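Local coordinates for extracellular solute-binding protein family 5 (Brucella melitensis, PDB 4ONY) that probably serves an ABC transporter as its periplasmic substrate-binding protein, capturing peptides or related solutes for import across the inner membrane, at residues 18-22 with 179-183; 319-323 with 433-437; 348-352 with 558-564; 355-361 with 489-495; 565-569 with 582-586. All blocks are in the same frame, centred on the assembly; numbering follows the deposited sequence.

Contact 1: 18-22 with 179-183; sequences ALSMH and REFPM
Met21 O is linked to Arg179 through two waters: water 1 donates to Met21 O (2.9 Å) and accepts from Arg179 NE (3.1 Å), and water 2 makes a second, weak link to NH2 of the same arginine. Both waters lie in the guanidinium plane, at its edge, while Arg112 NH2 bonds directly to Met21 O and Arg179 NH1 is held by Pro110 O. The contact joins the short strand 18-20, which pairs antiparallel with strand 97-108 in a six-stranded antiparallel sheet of this family 5 solute-binding protein, to the beginning of helix 181-187.

The rest of the contact is apolar and rich in sulfur. Met183 is bent at both chi2 (-61°) and chi3 (-67°), which folds its thioether back to the strand; SD lies 3.7 Å from Leu19 CG. Met21 reaches the other way, its SD over the backbone of Glu180 at 3.7 Å from CA and 3.8 Å from Met183 CG. The two methionines thus overlap obliquely, with Leu19 on the strand side. Phe96 and Leu98 also touch Met183, and Ile108 touches both Leu19 and Pro182, extending the apolar layer onto the sheet. The Met183 methyl ends against the backbone, CE lying 3.5 Å from Leu19 O and the same distance from Met21 N.

Contact 2: 319-323 with 433-437; sequences RPIFA and PFAFE
With chi1 of 65°, Phe436 CG sits between its own backbone N and carbonyl carbon, and the ring stands off strand 435-440 with a face turned to Phe322. Phe322 instead sets CG anti to its carbonyl carbon, beside its backbone N (chi1 -69°), and drives its ring edge at that face. The pair is T-shaped: centroids are 4.9 Å apart, planes at 71°, and Phe322 CZ hangs over the centre of the Phe436 ring, 3.6 Å from its CG.

Ile321 fills the angle beside this pair. Its CD1 lies over the centre of one Phe322 face and also reaches Phe436 CB at 3.6 Å, while its CB meets Phe434 CE1 at 3.7 Å. Phe434 closes the group from the loop before the strand, bringing CZ to 4.0 Å from Phe322 CE1. Leu331 of helix 325-333 packs on both Phe322 and Phe434, and Phe315 adds another edge-to-face partner to Phe322.

In the turn, Phe322 N bonds to Arg319 O at 2.8 Å. The arrangement is an aromatic cluster, largely buried, between the loop 319-323, helix 325-333 and the mixed sheet, where the connection from strand 310-315 packs against strand 435-440.

Contact 3: 348-352 with 558-564; sequences QYRRT and VPLYHLP
This is an antiparallel beta pairing at the border of a mixed sheet, where the short edge strand 350-351 lies along strand 557-562. Arg350 and His562 form a hydrogen-bonded pair: Arg350 N donates to His562 O (3.0 Å) and His562 N to Arg350 O (3.1 Å); Arg351 and Tyr561 follow as a non-hydrogen-bonded pair. Leu560 O continues the pairing by accepting from Thr352 N.

Arg351 turns back along the partner strand: bent at chi2 (70°), it grips Pro559 O side-on with NE at 3.0 Å and NH2 at 2.8 Å, the oxygen lying in the guanidinium plane. NH2 approaches nearly along the C=O axis, whereas NE comes in tilted. At the other end, the Tyr349 ring receives Tyr561 CD1 over the centre of one face, the two planes inclined by 37°, and Leu563 CD2 meets Tyr349 CD1 obliquely at 3.6 Å. Phe345 meets both tyrosine rings. Pro564 CG rests over the guanidinium face of Arg350.

Thr352 OG1 links the histidine to a bound water: it accepts from His562 ND1 at 2.8 Å and donates to water 3 at 2.6 Å, and that water donates in turn to Tyr561 O.

Contact 4: 355-361 with 489-495; sequences FWEGSQL and LASSLSP
Residues 356-359 form a type II beta turn, with Gly358 at positive phi (81°), and the loop 489-495 runs past it, approaching at Trp356 with Ser491 (CA atoms 6.7 Å apart) and again at Leu361 with Leu493. Ser359 OG ties the turn together: it donates to Trp356 O at 2.7 Å, an oxygen that Ser359 N also reaches, and accepts from Leu361 N in an ST turn. Placing OG between its backbone N and carbonyl carbon (chi1 74°) lets it serve both. Ser492 OG makes a matching ST turn with Ser494 N.

Across the contact the indole of Trp356 presents its pyrrole edge to Ser492 O, which lies in the ring plane at 3.3 Å from CD1. Pro495 packs obliquely on the same ring, its CG 3.8 Å from Trp356 NE1. Leu361 is used through one branch, CD1, which meets Leu493 O at 3.6 Å and Pro495 CD at 3.8 Å. Leu493 CD2 touches Ser359 CB (3.8 Å) and, more loosely, Leu361 CD1. Further along, Leu489 CD1 meets Phe355 at the ring edge, in contact with CD1.

Helix 537-553 packs on Trp356, through Val544, Leu547 and Asp548, and on Phe355, through Leu551. Phe355 also meets Trp503 of helix 499-503 and Tyr557 of strand 557-562 edge-to-face, so the two loops meet beside helices 499-503 and 537-553 and strand 557-562.

Contact 5: 565-569 with 582-586; sequences YQWVA and LSGYQ
Gln566 and Val568, neighbours on one side of strand 566-571, both reach the ring of Tyr585, the valine over a face and the glutamine beside its CD2 and CE2 atoms. Val568 CG2 makes a CH-pi contact, 3.8 Å from the ring centroid and 16° off the normal. Gln566 crosses the ring obliquely, its amide plane turned 38° from the ring plane, with CD 3.4 Å from Tyr585 CD2. Tyr585 has CG between its backbone N and carbonyl carbon (chi1 66°), a setting that folds the ring back toward the strand.

The glutamine chain, extended beyond CG, carries its amide to the loop backbone. OE1 accepts from Tyr585 N at 2.9 Å, on a lone pair in the carbonyl plane, and passes close to Gly584 CA at 3.1 Å. NE2 donates to water 4 at 2.9 Å; the water donates to Ser583 O and to Tyr585 O (2.6 Å), so both ends of the amide are fixed. Water 4 also lies over the Tyr585 face opposite Val568.

Strand 566-571 is the middle strand of a three-stranded antiparallel sheet. Ile276 of strand 274-277 and Phe302 of strand 297-302, its two neighbours, touch Tyr585, which thus packs the loop 582-586 onto the sheet.

From the N terminus, contact 1 closes first, tying strand 18-20 to the start of helix 181-187, in series with the other four. Contact 2 ties the loop after strand 310-315 to strand 435-440, and it crosses contacts 3 and 4 along the chain. Contact 3 joins strand 350-351 to strand 557-562 of the same mixed sheet. Nested inside its loop, contact 4 joins the loops after strands 350-351 and 484-489 and touches contact 3, Glu357 OE2 lying 3.4 Å from His562 CE1. Contact 5 closes a short loop near the C terminus; it touches contact 3 through Gln348 and Trp567, and contact 4 through Leu493 and Leu582, linking the mixed sheet to the three-stranded one.

Contact 1: 18-22 with 179-183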
# COMPACT_ATOMS: atom_id res chain seq x y z
N ALA A 18 3.75 21.89 -9.59
CA ALA A 18 3.17 20.58 -9.31
C ALA A 18 3.50 19.61 -10.42
O ALA A 18 3.76 20.02 -11.55
CB ALA A 18 1.66 20.67 -9.17
N LEU A 19 3.49 18.35 -10.09
CA LEU A 19 3.68 17.29 -11.07
C LEU A 19 2.71 16.13 -10.76
O LEU A 19 2.76 15.54 -9.68
CB LEU A 19 5.13 16.86 -11.07
CG LEU A 19 5.52 15.73 -11.98
CD1 LEU A 19 5.23 16.10 -13.42
CD2 LEU A 19 6.99 15.43 -11.76
N SER A 20 1.80 15.86 -11.69
CA SER A 20 0.79 14.83 -11.51
C SER A 20 0.96 13.75 -12.54
O SER A 20 1.18 14.02 -13.73
CB SER A 20 -0.62 15.42 -11.65
OG SER A 20 -1.58 14.39 -11.61
N MET A 21 0.85 12.52 -12.08
CA MET A 21 1.11 11.35 -12.92
C MET A 21 0.23 11.39 -14.18
O MET A 21 0.74 11.24 -15.29
CB MET A 21 0.90 10.04 -12.17
CG MET A 21 0.95 8.79 -13.05
SD MET A 21 2.58 8.61 -13.82
CE MET A 21 2.27 7.24 -14.92
N HIS A 22 -1.07 11.64 -13.98
CA HIS A 22 -2.04 11.72 -15.08
C HIS A 22 -2.59 13.12 -15.37
O HIS A 22 -3.60 13.26 -16.07
CB HIS A 22 -3.17 10.73 -14.83
CG HIS A 22 -2.71 9.30 -14.89
ND1 HIS A 22 -2.74 8.48 -13.79
CD2 HIS A 22 -2.14 8.57 -15.88
CE1 HIS A 22 -2.24 7.30 -14.09
NE2 HIS A 22 -1.87 7.33 -15.36
N ARG A 179 6.61 6.83 -18.47
CA ARG A 179 5.96 8.04 -18.06
C ARG A 179 5.90 8.21 -16.56
O ARG A 179 5.89 9.34 -16.09
CB ARG A 179 4.58 8.14 -18.71
CG ARG A 179 4.69 8.47 -20.21
CD ARG A 179 3.32 8.66 -20.83
NE ARG A 179 2.66 9.80 -20.25
CZ ARG A 179 2.93 11.09 -20.51
NH1 ARG A 179 3.81 11.46 -21.45
NH2 ARG A 179 2.25 12.01 -19.86
N GLU A 180 5.90 7.10 -15.80
CA GLU A 180 5.99 7.20 -14.34
C GLU A 180 7.39 7.61 -13.82
O GLU A 180 7.49 8.22 -12.78
CB GLU A 180 5.63 5.85 -13.69
CG GLU A 180 5.52 5.88 -12.17
CD GLU A 180 5.87 4.55 -11.50
OE1 GLU A 180 6.70 3.78 -12.03
OE2 GLU A 180 5.36 4.30 -10.41
N PHE A 181 8.46 7.33 -14.57
CA PHE A 181 9.81 7.51 -14.04
C PHE A 181 10.14 8.91 -13.50
O PHE A 181 10.75 9.04 -12.43
CB PHE A 181 10.90 7.10 -15.05
CG PHE A 181 12.25 6.93 -14.41
CD1 PHE A 181 12.44 5.97 -13.45
CD2 PHE A 181 13.28 7.81 -14.68
CE1 PHE A 181 13.66 5.81 -12.83
CE2 PHE A 181 14.51 7.67 -14.06
CZ PHE A 181 14.70 6.66 -13.13
N PRO A 182 9.74 9.97 -14.19
CA PRO A 182 10.03 11.27 -13.61
C PRO A 182 9.37 11.49 -12.27
O PRO A 182 9.93 12.20 -11.45
CB PRO A 182 9.48 12.27 -14.63
CG PRO A 182 9.43 11.51 -15.91
CD PRO A 182 9.16 10.09 -15.53
N MET A 183 8.20 10.88 -12.04
CA MET A 183 7.59 10.90 -10.72
C MET A 183 8.53 10.34 -9.63
O MET A 183 8.47 10.78 -8.48
CB MET A 183 6.27 10.12 -10.66
CG MET A 183 5.25 10.44 -11.75
SD MET A 183 4.69 12.15 -11.77
CE MET A 183 3.79 12.21 -10.22
O HOH W 1 0.72 9.99 -17.88
O HOH W 2 -0.02 13.12 -17.99

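Contact 2: 319-323 with 433-437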
# COMPACT_ATOMS: atom_id res chain seq x y z
N ARG A 319 -2.74 -26.18 -11.13
CA ARG A 319 -3.11 -27.54 -10.76
C ARG A 319 -4.39 -27.93 -11.51
O ARG A 319 -5.36 -27.15 -11.51
CB ARG A 319 -3.33 -27.63 -9.25
CG ARG A 319 -2.06 -27.36 -8.43
CD ARG A 319 -1.40 -28.64 -8.04
NE ARG A 319 0.01 -28.47 -7.67
CZ ARG A 319 0.49 -28.51 -6.44
NH1 ARG A 319 -0.30 -28.72 -5.36
NH2 ARG A 319 1.80 -28.37 -6.27
N PRO A 320 -4.43 -29.12 -12.14
CA PRO A 320 -5.62 -29.45 -12.90
C PRO A 320 -6.96 -29.30 -12.10
O PRO A 320 -8.01 -28.93 -12.65
CB PRO A 320 -5.37 -30.91 -13.27
CG PRO A 320 -3.86 -30.95 -13.44
CD PRO A 320 -3.32 -30.05 -12.39
N ILE A 321 -6.94 -29.62 -10.82
CA ILE A 321 -8.16 -29.48 -10.02
C ILE A 321 -8.79 -28.09 -10.13
O ILE A 321 -10.00 -27.96 -9.94
CB ILE A 321 -7.93 -29.74 -8.52
CG1 ILE A 321 -6.77 -28.90 -8.01
CG2 ILE A 321 -7.69 -31.23 -8.28
CD1 ILE A 321 -6.60 -28.96 -6.51
N PHE A 322 -7.98 -27.06 -10.40
CA PHE A 322 -8.44 -25.68 -10.38
C PHE A 322 -8.25 -24.97 -11.73
O PHE A 322 -8.31 -23.74 -11.80
CB PHE A 322 -7.70 -24.88 -9.30
CG PHE A 322 -8.02 -25.26 -7.86
CD1 PHE A 322 -9.29 -25.70 -7.47
CD2 PHE A 322 -7.10 -25.02 -6.88
CE1 PHE A 322 -9.58 -25.99 -6.15
CE2 PHE A 322 -7.37 -25.29 -5.55
CZ PHE A 322 -8.62 -25.78 -5.19
N ALA A 323 -8.04 -25.73 -12.81
CA ALA A 323 -7.84 -25.12 -14.10
C ALA A 323 -9.10 -24.51 -14.73
O ALA A 323 -9.03 -23.62 -15.58
CB ALA A 323 -7.24 -26.15 -15.04
N PRO A 433 -12.74 -38.67 -6.25
CA PRO A 433 -13.31 -37.78 -5.24
C PRO A 433 -12.54 -36.45 -5.14
O PRO A 433 -11.31 -36.43 -5.21
CB PRO A 433 -13.19 -38.59 -3.94
CG PRO A 433 -13.15 -40.01 -4.39
CD PRO A 433 -12.36 -39.95 -5.68
N PHE A 434 -13.27 -35.33 -5.08
CA PHE A 434 -12.64 -34.01 -5.18
C PHE A 434 -12.03 -33.65 -3.83
O PHE A 434 -12.73 -33.64 -2.80
CB PHE A 434 -13.65 -32.94 -5.62
CG PHE A 434 -13.01 -31.64 -6.03
CD1 PHE A 434 -12.05 -31.63 -7.02
CD2 PHE A 434 -13.37 -30.45 -5.48
CE1 PHE A 434 -11.43 -30.44 -7.45
CE2 PHE A 434 -12.80 -29.25 -5.89
CZ PHE A 434 -11.82 -29.23 -6.87
N ALA A 435 -10.75 -33.35 -3.83
CA ALA A 435 -10.01 -33.07 -2.64
C ALA A 435 -8.85 -32.12 -2.94
O ALA A 435 -8.30 -32.16 -4.02
CB ALA A 435 -9.46 -34.36 -2.08
N PHE A 436 -8.51 -31.27 -1.98
CA PHE A 436 -7.37 -30.41 -2.13
C PHE A 436 -6.86 -29.94 -0.79
O PHE A 436 -7.49 -30.19 0.25
CB PHE A 436 -7.68 -29.22 -3.04
CG PHE A 436 -8.70 -28.26 -2.53
CD1 PHE A 436 -8.31 -27.12 -1.83
CD2 PHE A 436 -10.04 -28.39 -2.87
CE1 PHE A 436 -9.24 -26.19 -1.42
CE2 PHE A 436 -10.98 -27.45 -2.49
CZ PHE A 436 -10.57 -26.35 -1.74
N GLU A 437 -5.69 -29.33 -0.82
CA GLU A 437 -5.03 -28.84 0.39
C GLU A 437 -5.02 -27.30 0.47
O GLU A 437 -4.67 -26.62 -0.51
CB GLU A 437 -3.57 -29.33 0.41
CG GLU A 437 -2.73 -28.85 1.58
CD GLU A 437 -1.29 -29.24 1.39
OE1 GLU A 437 -0.53 -28.50 0.76
OE2 GLU A 437 -0.88 -30.28 1.92

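Contact 3: 348-352 with 558-564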
# COMPACT_ATOMS: atom_id res chain seq x y z
N GLN A 348 -16.99 -6.93 12.78
CA GLN A 348 -16.22 -5.69 12.46
C GLN A 348 -15.77 -5.57 11.03
O GLN A 348 -15.49 -4.43 10.56
CB GLN A 348 -14.96 -5.59 13.30
CG GLN A 348 -15.21 -5.45 14.77
CD GLN A 348 -16.01 -4.21 15.08
OE1 GLN A 348 -15.65 -3.12 14.71
NE2 GLN A 348 -17.15 -4.40 15.68
N TYR A 349 -15.72 -6.69 10.31
CA TYR A 349 -15.25 -6.66 8.94
C TYR A 349 -16.38 -6.38 7.94
O TYR A 349 -17.58 -6.47 8.26
CB TYR A 349 -14.56 -7.97 8.56
CG TYR A 349 -13.19 -8.22 9.12
CD1 TYR A 349 -12.13 -7.44 8.77
CD2 TYR A 349 -12.95 -9.29 9.95
CE1 TYR A 349 -10.85 -7.66 9.25
CE2 TYR A 349 -11.69 -9.54 10.44
CZ TYR A 349 -10.65 -8.72 10.09
OH TYR A 349 -9.43 -8.98 10.57
N ARG A 350 -15.98 -6.00 6.74
CA ARG A 350 -16.84 -5.87 5.61
C ARG A 350 -16.26 -6.73 4.52
O ARG A 350 -15.03 -6.86 4.35
CB ARG A 350 -16.94 -4.39 5.14
CG ARG A 350 -18.37 -3.89 4.88
CD ARG A 350 -19.06 -3.10 6.05
NE ARG A 350 -19.07 -3.83 7.35
CZ ARG A 350 -19.62 -3.41 8.50
NH1 ARG A 350 -19.50 -4.15 9.60
NH2 ARG A 350 -20.28 -2.26 8.59
N ARG A 351 -17.16 -7.28 3.70
CA ARG A 351 -16.76 -8.18 2.64
C ARG A 351 -15.95 -7.43 1.57
O ARG A 351 -16.33 -6.35 1.14
CB ARG A 351 -18.00 -8.79 1.95
CG ARG A 351 -17.64 -9.93 0.98
CD ARG A 351 -17.16 -11.19 1.70
NE ARG A 351 -16.50 -12.16 0.81
CZ ARG A 351 -17.10 -13.23 0.24
NH1 ARG A 351 -18.38 -13.50 0.42
NH2 ARG A 351 -16.39 -14.06 -0.50
N THR A 352 -14.86 -8.02 1.13
CA THR A 352 -14.07 -7.46 0.04
C THR A 352 -14.63 -8.05 -1.25
O THR A 352 -14.86 -9.25 -1.35
CB THR A 352 -12.58 -7.83 0.20
OG1 THR A 352 -12.04 -7.21 1.38
CG2 THR A 352 -11.80 -7.39 -1.02
N VAL A 558 -10.78 -16.07 -3.95
CA VAL A 558 -12.06 -15.97 -3.24
C VAL A 558 -11.83 -14.78 -2.31
O VAL A 558 -11.11 -14.89 -1.32
CB VAL A 558 -12.37 -17.19 -2.39
CG1 VAL A 558 -13.73 -17.05 -1.73
CG2 VAL A 558 -12.28 -18.48 -3.23
N PRO A 559 -12.40 -13.63 -2.64
CA PRO A 559 -12.10 -12.43 -1.86
C PRO A 559 -12.70 -12.54 -0.45
O PRO A 559 -13.85 -12.99 -0.29
CB PRO A 559 -12.73 -11.32 -2.71
CG PRO A 559 -13.91 -11.97 -3.38
CD PRO A 559 -13.45 -13.40 -3.65
N LEU A 560 -11.95 -12.12 0.57
CA LEU A 560 -12.39 -12.28 1.94
C LEU A 560 -12.93 -10.97 2.48
O LEU A 560 -14.07 -10.62 2.15
CB LEU A 560 -11.26 -12.88 2.79
CG LEU A 560 -10.94 -14.34 2.46
CD1 LEU A 560 -9.72 -14.90 3.20
CD2 LEU A 560 -12.15 -15.21 2.71
N TYR A 561 -12.13 -10.21 3.24
CA TYR A 561 -12.66 -9.11 4.00
C TYR A 561 -11.57 -8.13 4.43
O TYR A 561 -10.37 -8.43 4.37
CB TYR A 561 -13.42 -9.64 5.23
CG TYR A 561 -12.64 -10.73 5.95
CD1 TYR A 561 -11.51 -10.42 6.70
CD2 TYR A 561 -13.00 -12.03 5.81
CE1 TYR A 561 -10.78 -11.42 7.32
CE2 TYR A 561 -12.30 -13.01 6.44
CZ TYR A 561 -11.19 -12.71 7.18
OH TYR A 561 -10.52 -13.73 7.78
N HIS A 562 -12.02 -6.97 4.85
CA HIS A 562 -11.17 -5.85 5.20
C HIS A 562 -11.91 -5.02 6.23
O HIS A 562 -13.15 -5.17 6.39
CB HIS A 562 -10.89 -4.99 3.95
CG HIS A 562 -12.11 -4.30 3.41
ND1 HIS A 562 -13.05 -4.95 2.63
CD2 HIS A 562 -12.57 -3.05 3.59
CE1 HIS A 562 -14.06 -4.14 2.39
NE2 HIS A 562 -13.79 -2.97 2.94
N LEU A 563 -11.20 -4.12 6.88
CA LEU A 563 -11.80 -3.23 7.86
C LEU A 563 -12.30 -1.99 7.15
O LEU A 563 -11.56 -1.36 6.50
CB LEU A 563 -10.75 -2.85 8.92
CG LEU A 563 -10.41 -3.97 9.89
CD1 LEU A 563 -9.34 -3.50 10.85
CD2 LEU A 563 -11.64 -4.45 10.66
N PRO A 564 -13.58 -1.63 7.28
CA PRO A 564 -14.03 -0.48 6.55
C PRO A 564 -13.62 0.91 7.12
O PRO A 564 -13.72 1.92 6.40
CB PRO A 564 -15.55 -0.62 6.61
CG PRO A 564 -15.81 -1.35 7.89
CD PRO A 564 -14.66 -2.30 8.01
O HOH W 3 -9.45 -7.50 1.58

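Contact 4: 355-361 with 489-495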
# COMPACT_ATOMS: atom_id res chain seq x y z
N PHE A 355 -10.50 -5.95 -6.44
CA PHE A 355 -9.07 -5.80 -6.24
C PHE A 355 -8.66 -4.33 -6.02
O PHE A 355 -7.52 -4.08 -5.72
CB PHE A 355 -8.32 -6.43 -7.42
CG PHE A 355 -8.47 -7.93 -7.48
CD1 PHE A 355 -7.62 -8.73 -6.80
CD2 PHE A 355 -9.49 -8.50 -8.18
CE1 PHE A 355 -7.74 -10.09 -6.83
CE2 PHE A 355 -9.65 -9.87 -8.21
CZ PHE A 355 -8.77 -10.67 -7.55
N TRP A 356 -9.61 -3.38 -6.14
CA TRP A 356 -9.37 -2.00 -5.74
C TRP A 356 -10.51 -1.58 -4.79
O TRP A 356 -11.01 -0.46 -4.84
CB TRP A 356 -9.20 -1.06 -6.96
CG TRP A 356 -7.85 -1.29 -7.60
CD1 TRP A 356 -6.66 -0.68 -7.28
CD2 TRP A 356 -7.53 -2.28 -8.59
NE1 TRP A 356 -5.62 -1.22 -8.01
CE2 TRP A 356 -6.12 -2.21 -8.82
CE3 TRP A 356 -8.29 -3.22 -9.29
CZ2 TRP A 356 -5.48 -3.02 -9.72
CZ3 TRP A 356 -7.65 -4.03 -10.20
CH2 TRP A 356 -6.24 -3.94 -10.41
N GLU A 357 -10.86 -2.49 -3.90
CA GLU A 357 -11.93 -2.34 -2.93
C GLU A 357 -11.95 -0.98 -2.22
O GLU A 357 -10.96 -0.56 -1.63
CB GLU A 357 -11.80 -3.43 -1.87
CG GLU A 357 -12.86 -3.44 -0.76
CD GLU A 357 -14.27 -3.66 -1.27
OE1 GLU A 357 -14.46 -4.40 -2.25
OE2 GLU A 357 -15.22 -3.10 -0.68
N GLY A 358 -13.11 -0.37 -2.23
CA GLY A 358 -13.37 0.86 -1.51
C GLY A 358 -12.90 2.11 -2.22
O GLY A 358 -12.97 3.20 -1.63
N SER A 359 -12.37 1.98 -3.44
CA SER A 359 -11.86 3.13 -4.16
C SER A 359 -12.65 3.36 -5.44
O SER A 359 -13.40 2.51 -5.88
CB SER A 359 -10.37 2.95 -4.50
OG SER A 359 -10.17 2.01 -5.56
N GLN A 360 -12.38 4.49 -6.08
CA GLN A 360 -12.93 4.76 -7.39
C GLN A 360 -12.47 3.76 -8.47
O GLN A 360 -13.11 3.68 -9.51
CB GLN A 360 -12.56 6.17 -7.86
CG GLN A 360 -13.38 7.27 -7.20
CD GLN A 360 -14.86 7.25 -7.59
OE1 GLN A 360 -15.21 7.19 -8.79
NE2 GLN A 360 -15.73 7.27 -6.61
N LEU A 361 -11.36 3.05 -8.25
CA LEU A 361 -10.86 2.06 -9.21
C LEU A 361 -11.61 0.74 -9.18
O LEU A 361 -11.40 -0.10 -10.03
CB LEU A 361 -9.37 1.84 -9.00
CG LEU A 361 -8.47 3.10 -9.16
CD1 LEU A 361 -6.99 2.78 -8.94
CD2 LEU A 361 -8.62 3.74 -10.52
N LEU A 489 -2.61 -8.57 -1.27
CA LEU A 489 -1.99 -7.65 -2.24
C LEU A 489 -1.91 -6.27 -1.67
O LEU A 489 -2.87 -5.81 -1.07
CB LEU A 489 -2.84 -7.57 -3.51
CG LEU A 489 -2.98 -8.85 -4.30
CD1 LEU A 489 -4.07 -8.64 -5.32
CD2 LEU A 489 -1.68 -9.24 -4.97
N ALA A 490 -0.79 -5.59 -1.89
CA ALA A 490 -0.63 -4.19 -1.46
C ALA A 490 -1.20 -3.29 -2.56
O ALA A 490 -0.62 -3.20 -3.66
CB ALA A 490 0.83 -3.88 -1.24
N SER A 491 -2.36 -2.71 -2.30
CA SER A 491 -3.12 -2.03 -3.33
C SER A 491 -2.80 -0.57 -3.29
O SER A 491 -2.38 -0.06 -2.25
CB SER A 491 -4.62 -2.25 -3.13
OG SER A 491 -5.01 -1.62 -1.90
N SER A 492 -3.07 0.12 -4.39
CA SER A 492 -2.95 1.56 -4.38
C SER A 492 -3.82 2.19 -5.44
O SER A 492 -4.43 1.51 -6.27
CB SER A 492 -1.51 2.01 -4.55
OG SER A 492 -1.15 2.16 -5.93
N LEU A 493 -3.89 3.51 -5.39
CA LEU A 493 -4.59 4.29 -6.39
C LEU A 493 -3.74 4.48 -7.65
O LEU A 493 -4.22 5.09 -8.58
CB LEU A 493 -4.99 5.66 -5.82
CG LEU A 493 -6.21 5.68 -4.91
CD1 LEU A 493 -6.57 7.08 -4.41
CD2 LEU A 493 -7.44 5.09 -5.58
N SER A 494 -2.52 3.96 -7.69
CA SER A 494 -1.62 4.13 -8.84
C SER A 494 -1.04 2.82 -9.30
O SER A 494 0.19 2.66 -9.33
CB SER A 494 -0.46 5.02 -8.40
OG SER A 494 -1.01 6.23 -7.90
N PRO A 495 -1.91 1.83 -9.59
CA PRO A 495 -1.34 0.61 -10.09
C PRO A 495 -0.50 0.91 -11.34
O PRO A 495 -0.87 1.76 -12.18
CB PRO A 495 -2.55 -0.25 -10.37
CG PRO A 495 -3.66 0.71 -10.62
CD PRO A 495 -3.36 1.83 -9.66

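Contact 5: 565-569 with 582-586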
# COMPACT_ATOMS: atom_id res chain seq x y z
N TYR A 565 -13.15 0.96 8.37
CA TYR A 565 -12.62 2.18 8.92
C TYR A 565 -11.20 1.97 9.43
O TYR A 565 -10.87 0.89 9.92
CB TYR A 565 -13.50 2.64 10.08
CG TYR A 565 -14.94 2.95 9.70
CD1 TYR A 565 -15.29 4.22 9.27
CD2 TYR A 565 -15.92 1.99 9.76
CE1 TYR A 565 -16.58 4.53 8.91
CE2 TYR A 565 -17.24 2.28 9.38
CZ TYR A 565 -17.57 3.56 8.95
OH TYR A 565 -18.86 3.98 8.56
N GLN A 566 -10.42 3.04 9.42
CA GLN A 566 -9.14 3.09 10.08
C GLN A 566 -9.44 3.45 11.54
O GLN A 566 -10.35 4.25 11.82
CB GLN A 566 -8.28 4.21 9.54
CG GLN A 566 -7.95 4.16 8.04
CD GLN A 566 -7.05 5.34 7.63
OE1 GLN A 566 -7.43 6.51 7.78
NE2 GLN A 566 -5.84 5.03 7.13
N TRP A 567 -8.66 2.88 12.43
CA TRP A 567 -8.88 3.03 13.84
C TRP A 567 -7.65 3.54 14.50
O TRP A 567 -6.61 2.89 14.41
CB TRP A 567 -9.22 1.65 14.44
CG TRP A 567 -10.51 1.02 14.06
CD1 TRP A 567 -11.68 1.65 13.72
CD2 TRP A 567 -10.80 -0.35 14.11
NE1 TRP A 567 -12.66 0.74 13.49
CE2 TRP A 567 -12.16 -0.51 13.75
CE3 TRP A 567 -10.06 -1.47 14.43
CZ2 TRP A 567 -12.80 -1.75 13.73
CZ3 TRP A 567 -10.68 -2.74 14.36
CH2 TRP A 567 -12.03 -2.86 14.01
N VAL A 568 -7.77 4.65 15.22
CA VAL A 568 -6.68 5.20 16.04
C VAL A 568 -7.23 5.65 17.38
O VAL A 568 -8.13 6.50 17.45
CB VAL A 568 -5.97 6.40 15.38
CG1 VAL A 568 -4.79 6.84 16.23
CG2 VAL A 568 -5.48 6.07 13.96
N ALA A 569 -6.74 5.05 18.46
CA ALA A 569 -7.11 5.48 19.80
C ALA A 569 -6.08 6.51 20.21
O ALA A 569 -4.91 6.37 19.83
CB ALA A 569 -7.14 4.32 20.78
N LEU A 582 -8.05 11.92 1.22
CA LEU A 582 -8.21 10.68 0.45
C LEU A 582 -7.43 9.51 1.02
O LEU A 582 -7.95 8.37 1.04
CB LEU A 582 -7.77 10.93 -0.98
CG LEU A 582 -8.10 9.88 -2.09
CD1 LEU A 582 -9.60 9.78 -2.26
CD2 LEU A 582 -7.40 10.30 -3.36
N SER A 583 -6.19 9.77 1.49
CA SER A 583 -5.33 8.69 1.99
C SER A 583 -5.61 8.27 3.42
O SER A 583 -4.98 7.35 3.91
CB SER A 583 -3.86 9.03 1.86
OG SER A 583 -3.45 9.21 0.52
N GLY A 584 -6.57 8.89 4.08
CA GLY A 584 -6.89 8.53 5.44
C GLY A 584 -6.17 9.46 6.40
O GLY A 584 -5.67 10.51 5.99
N TYR A 585 -6.13 9.11 7.68
CA TYR A 585 -5.57 10.03 8.68
C TYR A 585 -4.10 10.30 8.34
O TYR A 585 -3.41 9.42 7.84
CB TYR A 585 -5.75 9.50 10.14
CG TYR A 585 -4.92 8.22 10.40
CD1 TYR A 585 -3.59 8.30 10.77
CD2 TYR A 585 -5.49 6.98 10.23
CE1 TYR A 585 -2.82 7.14 10.95
CE2 TYR A 585 -4.77 5.81 10.41
CZ TYR A 585 -3.42 5.90 10.75
OH TYR A 585 -2.70 4.76 10.93
N GLN A 586 -3.61 11.48 8.71
CA GLN A 586 -2.24 11.87 8.43
C GLN A 586 -1.59 12.44 9.70
O GLN A 586 -1.79 13.59 10.06
CB GLN A 586 -2.26 12.95 7.35
CG GLN A 586 -2.82 12.52 6.04
CD GLN A 586 -1.98 11.46 5.43
OE1 GLN A 586 -0.77 11.61 5.32
NE2 GLN A 586 -2.61 10.35 5.03
O HOH W 4 -3.83 7.09 6.68